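Glycosylation Associate Protein 1 (Streptococcus agalactiae serotype V, PDB 6OYC) probably acts with its partners in the Gap123 complex as a sugar-binding accessory Sec factor in the glycosylation and secretion of streptococcal surface proteins. Local coordinates at residues A[152-157]-A[169-174]; A[80-85]-A[176-181]; A[311-316]-A[486-491]. All coordinates share one frame; numbering follows the deposited sequence.

Interaction 1 of 3, residues A[152-157]-A[169-174]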
loop_
_atom_site.group_PDB
_atom_site.type_symbol
_atom_site.label_atom_id
_atom_site.label_comp_id
_atom_site.label_asym_id
_atom_site.label_seq_id
_atom_site.Cartn_x
_atom_site.Cartn_y
_atom_site.Cartn_z
ATOM N N GLY A 152 -5.909 -20.680 4.254
ATOM C CA GLY A 152 -6.908 -21.588 3.729
ATOM C C GLY A 152 -7.851 -22.200 4.745
ATOM O O GLY A 152 -8.234 -23.361 4.593
ATOM N N PHE A 153 -8.225 -21.460 5.792
ATOM C CA PHE A 153 -9.316 -21.843 6.677
ATOM C C PHE A 153 -10.340 -20.715 6.699
ATOM O O PHE A 153 -10.046 -19.583 6.294
ATOM C CB PHE A 153 -8.808 -22.161 8.097
ATOM C CG PHE A 153 -8.197 -20.984 8.809
ATOM C CD1 PHE A 153 -8.990 -20.105 9.538
ATOM C CD2 PHE A 153 -6.827 -20.760 8.754
ATOM C CE1 PHE A 153 -8.427 -19.010 10.203
ATOM C CE2 PHE A 153 -6.254 -19.667 9.412
ATOM C CZ PHE A 153 -7.067 -18.791 10.140
ATOM N N LEU A 154 -11.554 -21.017 7.176
ATOM C CA LEU A 154 -12.581 -19.979 7.357
ATOM C C LEU A 154 -12.257 -19.162 8.604
ATOM O O LEU A 154 -12.330 -19.685 9.710
ATOM C CB LEU A 154 -13.975 -20.589 7.476
ATOM C CG LEU A 154 -15.140 -19.584 7.640
ATOM C CD1 LEU A 154 -15.235 -18.583 6.479
ATOM C CD2 LEU A 154 -16.432 -20.331 7.783
ATOM N N SER A 155 -11.915 -17.878 8.428
ATOM C CA SER A 155 -11.527 -16.994 9.519
ATOM C C SER A 155 -12.718 -16.330 10.202
ATOM O O SER A 155 -12.730 -16.209 11.432
ATOM C CB SER A 155 -10.564 -15.910 9.018
ATOM O OG SER A 155 -10.131 -15.069 10.087
ATOM N N SER A 156 -13.721 -15.897 9.443
ATOM C CA SER A 156 -14.858 -15.239 10.065
ATOM C C SER A 156 -16.050 -15.234 9.107
ATOM O O SER A 156 -15.906 -15.457 7.903
ATOM C CB SER A 156 -14.483 -13.815 10.515
ATOM O OG SER A 156 -14.364 -12.908 9.422
ATOM N N ILE A 157 -17.239 -14.977 9.668
ATOM C CA ILE A 157 -18.469 -14.798 8.894
ATOM C C ILE A 157 -19.114 -13.494 9.321
ATOM O O ILE A 157 -19.341 -13.274 10.515
ATOM C CB ILE A 157 -19.487 -15.935 9.091
ATOM C CG1 ILE A 157 -18.892 -17.296 8.776
ATOM C CG2 ILE A 157 -20.706 -15.708 8.228
ATOM C CD1 ILE A 157 -19.774 -18.410 9.281
ATOM N N ASP A 169 -18.800 -13.115 13.327
ATOM C CA ASP A 169 -18.308 -14.218 14.147
ATOM C C ASP A 169 -16.886 -14.571 13.724
ATOM O O ASP A 169 -16.656 -14.922 12.564
ATOM C CB ASP A 169 -19.228 -15.431 14.020
ATOM C CG ASP A 169 -20.557 -15.209 14.703
ATOM O OD1 ASP A 169 -20.707 -14.125 15.316
ATOM O OD2 ASP A 169 -21.441 -16.101 14.642
ATOM N N TYR A 170 -15.934 -14.480 14.657
ATOM C CA TYR A 170 -14.552 -14.832 14.371
ATOM C C TYR A 170 -14.295 -16.246 14.857
ATOM O O TYR A 170 -14.634 -16.585 15.995
ATOM C CB TYR A 170 -13.564 -13.882 15.040
ATOM C CG TYR A 170 -13.622 -12.431 14.625
ATOM C CD1 TYR A 170 -14.656 -11.599 15.068
ATOM C CD2 TYR A 170 -12.605 -11.867 13.843
ATOM C CE1 TYR A 170 -14.691 -10.248 14.718
ATOM C CE2 TYR A 170 -12.631 -10.512 13.477
ATOM C CZ TYR A 170 -13.677 -9.712 13.925
ATOM O OH TYR A 170 -13.710 -8.376 13.601
ATOM N N LEU A 171 -13.672 -17.054 14.008
ATOM C CA LEU A 171 -13.591 -18.492 14.210
ATOM C C LEU A 171 -12.148 -18.926 14.414
ATOM O O LEU A 171 -11.207 -18.255 13.981
ATOM C CB LEU A 171 -14.197 -19.250 13.016
ATOM C CG LEU A 171 -15.620 -18.856 12.561
ATOM C CD1 LEU A 171 -16.153 -19.734 11.429
ATOM C CD2 LEU A 171 -16.595 -18.887 13.725
ATOM N N ALA A 172 -11.995 -20.064 15.107
ATOM C CA ALA A 172 -10.762 -20.844 15.095
ATOM C C ALA A 172 -10.773 -21.789 13.892
ATOM O O ALA A 172 -11.826 -22.008 13.279
ATOM C CB ALA A 172 -10.626 -21.632 16.400
ATOM N N PRO A 173 -9.616 -22.349 13.516
ATOM C CA PRO A 173 -9.590 -23.254 12.344
ATOM C C PRO A 173 -10.468 -24.485 12.499
ATOM O O PRO A 173 -10.829 -25.107 11.492
ATOM C CB PRO A 173 -8.103 -23.629 12.209
ATOM C CG PRO A 173 -7.366 -22.461 12.844
ATOM C CD PRO A 173 -8.257 -21.999 13.987
ATOM N N SER A 174 -10.835 -24.852 13.720
ATOM C CA SER A 174 -11.810 -25.906 13.950
ATOM C C SER A 174 -13.218 -25.506 13.541
ATOM O O SER A 174 -14.091 -26.383 13.455
ATOM C CB SER A 174 -11.838 -26.277 15.426
ATOM O OG SER A 174 -12.453 -25.215 16.136
HETATM O O HOH W 1 -12.756 -22.233 10.548
#
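Pro173 sets the bump of its pyrrolidine ring on the flat face of Phe153. CG of Pro173 stands 4.2 Å from the centroid of the Phe153 ring, only 5° off its normal, so this is a CH-pi contact over the centre of the face. Ile83 touches both residues.

A second bump lies further along the strands. Leu171 CD1 faces two apolar neighbours on the other strand, both on the same side of it. It meets Leu154 CD2 at 3.7 Å and, more loosely, Ile157 CD1 at 4.4 Å. The second torsion of Leu171 (chi2 -176°) sets CD1 anti to CA, and this carries the methyl out to the pair. Leu154 and Leu171 cross obliquely.

The backbones form a beta hairpin of strands 154-161 and 164-171, within the large antiparallel sheet. Ile157 and Asp169 are a hydrogen-bonded pair: Ile157 N donates to Asp169 O at 3.0 Å, and Asp169 N to Ile157 O at 2.9 Å. Leu171 N donates to Ser155 O at 2.9 Å. In a classic beta bulge, Ser155 and Ser156 both face Leu147 of the preceding strand, 141-148, which flanks the hairpin. Beyond Leu171 a water takes over from direct backbone bonds, donating to both Leu154 O and Ala172 O.

Ser156 and Tyr170 form the non-hydrogen-bonded pair. CB of Ser156 nestles against the backbone, 3.2 Å from Asp169 O and 4.0 Å from Tyr170 CA, and approaches the tyrosine ring obliquely. The polar ends turn to other partners. Ser155 OG and Ser156 OG both bond to Tyr55 OH, and the carboxylate of Asp169 is salt-bridged to Arg177 and Arg180.

Interaction 2 of 3, residues A[80-85]-A[176-181]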
loop_
_atom_site.group_PDB
_atom_site.type_symbol
_atom_site.label_atom_id
_atom_site.label_comp_id
_atom_site.label_asym_id
_atom_site.label_seq_id
_atom_site.Cartn_x
_atom_site.Cartn_y
_atom_site.Cartn_z
ATOM N N ILE A 80 -6.082 -14.172 19.556
ATOM C CA ILE A 80 -7.487 -14.308 19.927
ATOM C C ILE A 80 -8.089 -15.568 19.321
ATOM O O ILE A 80 -8.691 -16.389 20.022
ATOM C CB ILE A 80 -8.267 -13.061 19.490
ATOM C CG1 ILE A 80 -7.724 -11.838 20.219
ATOM C CG2 ILE A 80 -9.769 -13.250 19.708
ATOM C CD1 ILE A 80 -8.385 -10.560 19.782
ATOM N N GLN A 81 -7.938 -15.738 18.009
ATOM C CA GLN A 81 -8.673 -16.776 17.300
ATOM C C GLN A 81 -8.067 -18.166 17.451
ATOM O O GLN A 81 -8.604 -19.101 16.853
ATOM C CB GLN A 81 -8.777 -16.422 15.812
ATOM C CG GLN A 81 -9.687 -15.233 15.517
ATOM C CD GLN A 81 -9.711 -14.904 14.049
ATOM O OE1 GLN A 81 -9.047 -13.953 13.607
ATOM N NE2 GLN A 81 -10.450 -15.709 13.264
ATOM N N GLU A 82 -6.973 -18.320 18.214
ATOM C CA GLU A 82 -6.376 -19.636 18.515
ATOM C C GLU A 82 -5.928 -20.341 17.242
ATOM O O GLU A 82 -6.128 -21.548 17.065
ATOM C CB GLU A 82 -7.329 -20.528 19.319
ATOM C CG GLU A 82 -7.602 -19.971 20.692
ATOM C CD GLU A 82 -8.643 -20.759 21.472
ATOM O OE1 GLU A 82 -9.023 -21.875 21.046
ATOM O OE2 GLU A 82 -9.087 -20.235 22.511
ATOM N N ILE A 83 -5.329 -19.573 16.339
ATOM C CA ILE A 83 -4.958 -20.139 15.054
ATOM C C ILE A 83 -3.725 -21.032 15.189
ATOM O O ILE A 83 -3.715 -22.167 14.701
ATOM C CB ILE A 83 -4.798 -19.005 14.022
ATOM C CG1 ILE A 83 -6.203 -18.537 13.614
ATOM C CG2 ILE A 83 -4.010 -19.456 12.797
ATOM C CD1 ILE A 83 -6.269 -17.093 13.237
ATOM N N GLY A 84 -2.691 -20.575 15.894
ATOM C CA GLY A 84 -1.566 -21.481 16.083
ATOM C C GLY A 84 -0.847 -21.759 14.774
ATOM O O GLY A 84 -0.837 -20.951 13.842
ATOM N N ASN A 85 -0.235 -22.925 14.689
ATOM C CA ASN A 85 0.541 -23.255 13.501
ATOM C C ASN A 85 -0.277 -24.161 12.577
ATOM O O ASN A 85 -0.043 -25.356 12.449
ATOM C CB ASN A 85 1.862 -23.890 13.913
ATOM C CG ASN A 85 2.671 -24.351 12.728
ATOM O OD1 ASN A 85 2.805 -23.642 11.734
ATOM N ND2 ASN A 85 3.252 -25.549 12.846
ATOM N N GLU A 176 -14.909 -23.432 15.536
ATOM C CA GLU A 176 -15.486 -22.912 16.778
ATOM C C GLU A 176 -15.433 -21.384 16.820
ATOM O O GLU A 176 -14.416 -20.767 16.497
ATOM C CB GLU A 176 -14.741 -23.475 17.999
ATOM C CG GLU A 176 -15.452 -23.149 19.305
ATOM C CD GLU A 176 -14.742 -23.679 20.540
ATOM O OE1 GLU A 176 -13.509 -23.922 20.477
ATOM O OE2 GLU A 176 -15.424 -23.844 21.579
ATOM N N ARG A 177 -16.529 -20.776 17.248
ATOM C CA ARG A 177 -16.582 -19.331 17.381
ATOM C C ARG A 177 -15.818 -18.872 18.618
ATOM O O ARG A 177 -16.097 -19.321 19.733
ATOM C CB ARG A 177 -18.028 -18.856 17.454
ATOM C CG ARG A 177 -18.118 -17.332 17.501
ATOM C CD ARG A 177 -19.525 -16.871 17.269
ATOM N NE ARG A 177 -20.372 -17.155 18.414
ATOM C CZ ARG A 177 -21.603 -17.643 18.324
ATOM N NH1 ARG A 177 -22.118 -17.894 17.129
ATOM N NH2 ARG A 177 -22.319 -17.877 19.427
ATOM N N ILE A 178 -14.857 -17.974 18.430
ATOM C CA ILE A 178 -14.158 -17.401 19.576
ATOM C C ILE A 178 -14.868 -16.164 20.091
ATOM O O ILE A 178 -15.000 -15.982 21.302
ATOM C CB ILE A 178 -12.698 -17.078 19.231
ATOM C CG1 ILE A 178 -11.985 -18.332 18.727
ATOM C CG2 ILE A 178 -12.013 -16.491 20.441
ATOM C CD1 ILE A 178 -11.915 -19.426 19.728
ATOM N N MET A 179 -15.330 -15.298 19.197
ATOM C CA MET A 179 -16.006 -14.089 19.647
ATOM C C MET A 179 -16.918 -13.584 18.543
ATOM O O MET A 179 -16.718 -13.878 17.360
ATOM C CB MET A 179 -15.012 -12.997 20.059
ATOM C CG MET A 179 -14.180 -12.506 18.899
ATOM S SD MET A 179 -13.007 -11.228 19.299
ATOM C CE MET A 179 -12.197 -11.039 17.718
ATOM N N ARG A 180 -17.927 -12.824 18.953
ATOM C CA ARG A 180 -18.835 -12.140 18.043
ATOM C C ARG A 180 -18.734 -10.636 18.269
ATOM O O ARG A 180 -18.795 -10.173 19.414
ATOM C CB ARG A 180 -20.272 -12.614 18.244
ATOM C CG ARG A 180 -21.308 -11.691 17.625
ATOM C CD ARG A 180 -22.704 -12.293 17.726
ATOM N NE ARG A 180 -22.715 -13.680 17.282
ATOM C CZ ARG A 180 -23.815 -14.415 17.183
ATOM N NH1 ARG A 180 -24.992 -13.882 17.487
ATOM N NH2 ARG A 180 -23.741 -15.674 16.764
ATOM N N GLU A 181 -18.562 -9.887 17.182
ATOM C CA GLU A 181 -18.452 -8.431 17.195
ATOM C C GLU A 181 -19.671 -7.864 16.488
ATOM O O GLU A 181 -19.869 -8.129 15.299
ATOM C CB GLU A 181 -17.173 -7.950 16.491
ATOM C CG GLU A 181 -17.047 -6.420 16.395
ATOM C CD GLU A 181 -15.947 -5.936 15.430
ATOM O OE1 GLU A 181 -15.405 -6.722 14.608
ATOM O OE2 GLU A 181 -15.614 -4.744 15.503
#
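OE1 of Glu82, whose carboxylate lies against CD1 of Ile178, forms a salt bridge with NZ of Lys196, and the same nitrogen is salt-bridged to OE1 of Glu176. The lysine thus ties both segments together. Its charge probably offsets the repulsion between the two glutamates, whose OE1 atoms are 5.0 Å apart.

Ile178 is the main apolar filler. Its CD1 sits over one face of the Glu82 carboxylate, 3.9 Å from Glu82 CD and about equally far from both oxygens. CG1 of Ile178 rests on the backbone, 3.9 Å from Gln81 CA. The other branch, CG2, is anti to the backbone N (CG1 has chi1 -57°) and comes close to the end of the helix, 3.3 Å from Ile80 O.

Here helix 76-80 ends in a Schellman motif. Glu82 takes positive phi (61°), and its side chain sets off toward the strand. The helix follows strand 73-75, the edge of the seven-stranded parallel sheet. Strand 177-182 belongs to the antiparallel sheet, so the contact joins these two parts of the fold. Ile178 and Met179 both face Tyr170 in a classic beta bulge, and both side chains start out toward segment 80-85.

Met179 lies across Ile80 at about a right angle. CG2 of Ile80 meets both SD and CE of Met179, each at 3.8 Å. The methionine chain is extended beyond CG. Leu211 of helix 208-223 touches both residues. The amide of Gln81 turns toward the neighbouring hairpin, where NE2 bonds to Leu171 O and Ser155 OG.

Interaction 3 of 3, residues A[311-316]-A[486-491]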
loop_
_atom_site.group_PDB
_atom_site.type_symbol
_atom_site.label_atom_id
_atom_site.label_comp_id
_atom_site.label_asym_id
_atom_site.label_seq_id
_atom_site.Cartn_x
_atom_site.Cartn_y
_atom_site.Cartn_z
ATOM N N LYS A 311 17.959 -1.068 -15.639
ATOM C CA LYS A 311 17.802 -2.075 -16.680
ATOM C C LYS A 311 17.447 -1.483 -18.039
ATOM O O LYS A 311 17.573 -2.187 -19.049
ATOM C CB LYS A 311 16.749 -3.107 -16.274
ATOM C CG LYS A 311 17.288 -4.195 -15.361
ATOM C CD LYS A 311 16.688 -5.555 -15.706
ATOM C CE LYS A 311 16.532 -6.400 -14.450
ATOM N NZ LYS A 311 15.286 -7.222 -14.455
ATOM N N SER A 312 17.026 -0.219 -18.110
ATOM C CA SER A 312 16.736 0.368 -19.417
ATOM C C SER A 312 17.980 0.549 -20.277
ATOM O O SER A 312 17.849 0.920 -21.447
ATOM C CB SER A 312 16.031 1.721 -19.266
ATOM O OG SER A 312 16.941 2.740 -18.899
ATOM N N ASN A 313 19.176 0.315 -19.731
ATOM C CA ASN A 313 20.389 0.341 -20.545
ATOM C C ASN A 313 20.434 -0.803 -21.552
ATOM O O ASN A 313 21.229 -0.739 -22.499
ATOM C CB ASN A 313 21.632 0.297 -19.641
ATOM C CG ASN A 313 22.001 1.663 -19.079
ATOM O OD1 ASN A 313 21.496 2.690 -19.532
ATOM N ND2 ASN A 313 22.883 1.681 -18.096
ATOM N N GLN A 314 19.577 -1.815 -21.385
ATOM C CA GLN A 314 19.608 -3.059 -22.140
ATOM C C GLN A 314 18.516 -3.143 -23.209
ATOM O O GLN A 314 18.268 -4.231 -23.745
ATOM C CB GLN A 314 19.491 -4.250 -21.172
ATOM C CG GLN A 314 20.448 -4.172 -19.972
ATOM C CD GLN A 314 20.082 -5.125 -18.834
ATOM O OE1 GLN A 314 19.153 -5.935 -18.945
ATOM N NE2 GLN A 314 20.816 -5.026 -17.727
ATOM N N VAL A 315 17.860 -2.030 -23.539
ATOM C CA VAL A 315 16.839 -2.034 -24.580
ATOM C C VAL A 315 17.092 -0.878 -25.530
ATOM O O VAL A 315 17.614 0.166 -25.134
ATOM C CB VAL A 315 15.409 -1.956 -23.998
ATOM C CG1 VAL A 315 15.068 -3.248 -23.271
ATOM C CG2 VAL A 315 15.275 -0.759 -23.070
ATOM N N ARG A 316 16.722 -1.069 -26.796
ATOM C CA ARG A 316 16.851 0.025 -27.752
ATOM C C ARG A 316 15.719 1.035 -27.592
ATOM O O ARG A 316 15.938 2.237 -27.767
ATOM C CB ARG A 316 16.903 -0.516 -29.187
ATOM C CG ARG A 316 16.891 0.575 -30.265
ATOM C CD ARG A 316 17.045 0.033 -31.683
ATOM N NE ARG A 316 16.617 -1.359 -31.805
ATOM C CZ ARG A 316 16.247 -1.931 -32.948
ATOM N NH1 ARG A 316 16.241 -1.227 -34.075
ATOM N NH2 ARG A 316 15.881 -3.209 -32.965
ATOM N N ASN A 486 23.348 12.727 -19.130
ATOM C CA ASN A 486 22.405 13.208 -18.129
ATOM C C ASN A 486 21.694 12.048 -17.454
ATOM O O ASN A 486 21.488 12.056 -16.232
ATOM C CB ASN A 486 21.401 14.155 -18.780
ATOM C CG ASN A 486 22.068 15.356 -19.416
ATOM O OD1 ASN A 486 23.004 15.933 -18.849
ATOM N ND2 ASN A 486 21.589 15.747 -20.595
ATOM N N TRP A 487 21.331 11.031 -18.235
ATOM C CA TRP A 487 20.657 9.870 -17.675
ATOM C C TRP A 487 21.553 9.128 -16.694
ATOM O O TRP A 487 21.107 8.733 -15.610
ATOM C CB TRP A 487 20.207 8.950 -18.799
ATOM C CG TRP A 487 19.184 7.973 -18.367
ATOM C CD1 TRP A 487 17.825 8.146 -18.366
ATOM C CD2 TRP A 487 19.425 6.661 -17.852
ATOM N NE1 TRP A 487 17.209 7.014 -17.884
ATOM C CE2 TRP A 487 18.169 6.089 -17.562
ATOM C CE3 TRP A 487 20.583 5.913 -17.615
ATOM C CZ2 TRP A 487 18.040 4.809 -17.050
ATOM C CZ3 TRP A 487 20.451 4.639 -17.112
ATOM C CH2 TRP A 487 19.194 4.097 -16.835
ATOM N N ASN A 488 22.825 8.937 -17.040
ATOM C CA ASN A 488 23.699 8.228 -16.115
ATOM C C ASN A 488 23.975 9.046 -14.869
ATOM O O ASN A 488 24.207 8.472 -13.800
ATOM C CB ASN A 488 25.008 7.839 -16.790
ATOM C CG ASN A 488 24.798 6.898 -17.946
ATOM O OD1 ASN A 488 24.057 5.916 -17.837
ATOM N ND2 ASN A 488 25.446 7.190 -19.069
ATOM N N ARG A 489 23.962 10.376 -14.975
ATOM C CA ARG A 489 24.082 11.177 -13.763
ATOM C C ARG A 489 22.954 10.855 -12.794
ATOM O O ARG A 489 23.158 10.861 -11.574
ATOM C CB ARG A 489 24.091 12.671 -14.112
ATOM C CG ARG A 489 24.073 13.585 -12.885
ATOM C CD ARG A 489 24.735 14.935 -13.147
ATOM N NE ARG A 489 23.842 15.818 -13.884
ATOM C CZ ARG A 489 23.904 16.018 -15.199
ATOM N NH1 ARG A 489 24.838 15.416 -15.923
ATOM N NH2 ARG A 489 23.040 16.835 -15.787
ATOM N N SER A 490 21.770 10.540 -13.330
ATOM C CA SER A 490 20.602 10.275 -12.503
ATOM C C SER A 490 20.695 8.902 -11.843
ATOM O O SER A 490 20.432 8.760 -10.640
ATOM C CB SER A 490 19.333 10.387 -13.349
ATOM O OG SER A 490 18.194 9.989 -12.601
ATOM N N LEU A 491 21.068 7.883 -12.617
ATOM C CA LEU A 491 21.293 6.556 -12.046
ATOM C C LEU A 491 22.338 6.602 -10.939
ATOM O O LEU A 491 22.144 6.034 -9.857
ATOM C CB LEU A 491 21.714 5.582 -13.145
ATOM C CG LEU A 491 21.895 4.098 -12.801
ATOM C CD1 LEU A 491 20.863 3.566 -11.765
ATOM C CD2 LEU A 491 21.827 3.313 -14.089
#
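Ser312 and Asn313 both bring a side-chain oxygen to the six-membered ring of Trp487, each at an oblique angle. Ser312 OG is 3.0 Å from Trp487 CZ2 and 3.3 Å from CH2. Asn313 OD1 comes to Trp487 CZ3, on the other side of CH2, at 3.3 Å. The amide of Asn313 is not stacked on the indole: the two planes are 56° apart.

CG of Trp487 is anti to its backbone N (chi1 -163°), which takes CG off helix 484-502 on the side of the short 3-10 turn 311-313. Asn488 OD1 lies at the edge of the indole, in its plane. Asn313 ND2 is 4.4 Å from that oxygen, too far for a bond.

The turn leads into strand 318-323, in the six-stranded parallel sheet. This is the second parallel sheet of a chain assigned to the GT-B clan.

Arg425 links the groups. Its NH1 bonds to both Ser312 OG and Asn313 OD1, its side chain makes a cation-pi contact with Trp487, and its carbonyl O accepts from Trp487 NE1.

The two oxygens therefore do not rely on the indole for their bonds. One arginine nitrogen satisfies both, and its positive charge probably makes it favourable to gather oxygens and an electron-rich ring at one place.

Interactions 1 and 2 adjoin, with centres 7 Å apart, and share the antiparallel sheet. Interaction 1 is nested in the chain loop that interaction 2 closes. Tyr170 OH and Glu181 OE1 join their neighbouring strands, probably by a hydrogen bond. Both contacts are buried, but their chemistry differs. Interaction 1 pairs two strands by backbone bonds, while interaction 2 sets a helix end on a strand through apolar side chains, with charge at its border. Interaction 3 lies on the opposite side of the chain's centre, about 50 Å away between centres. It is only partly buried, and polar groups meet an indole there.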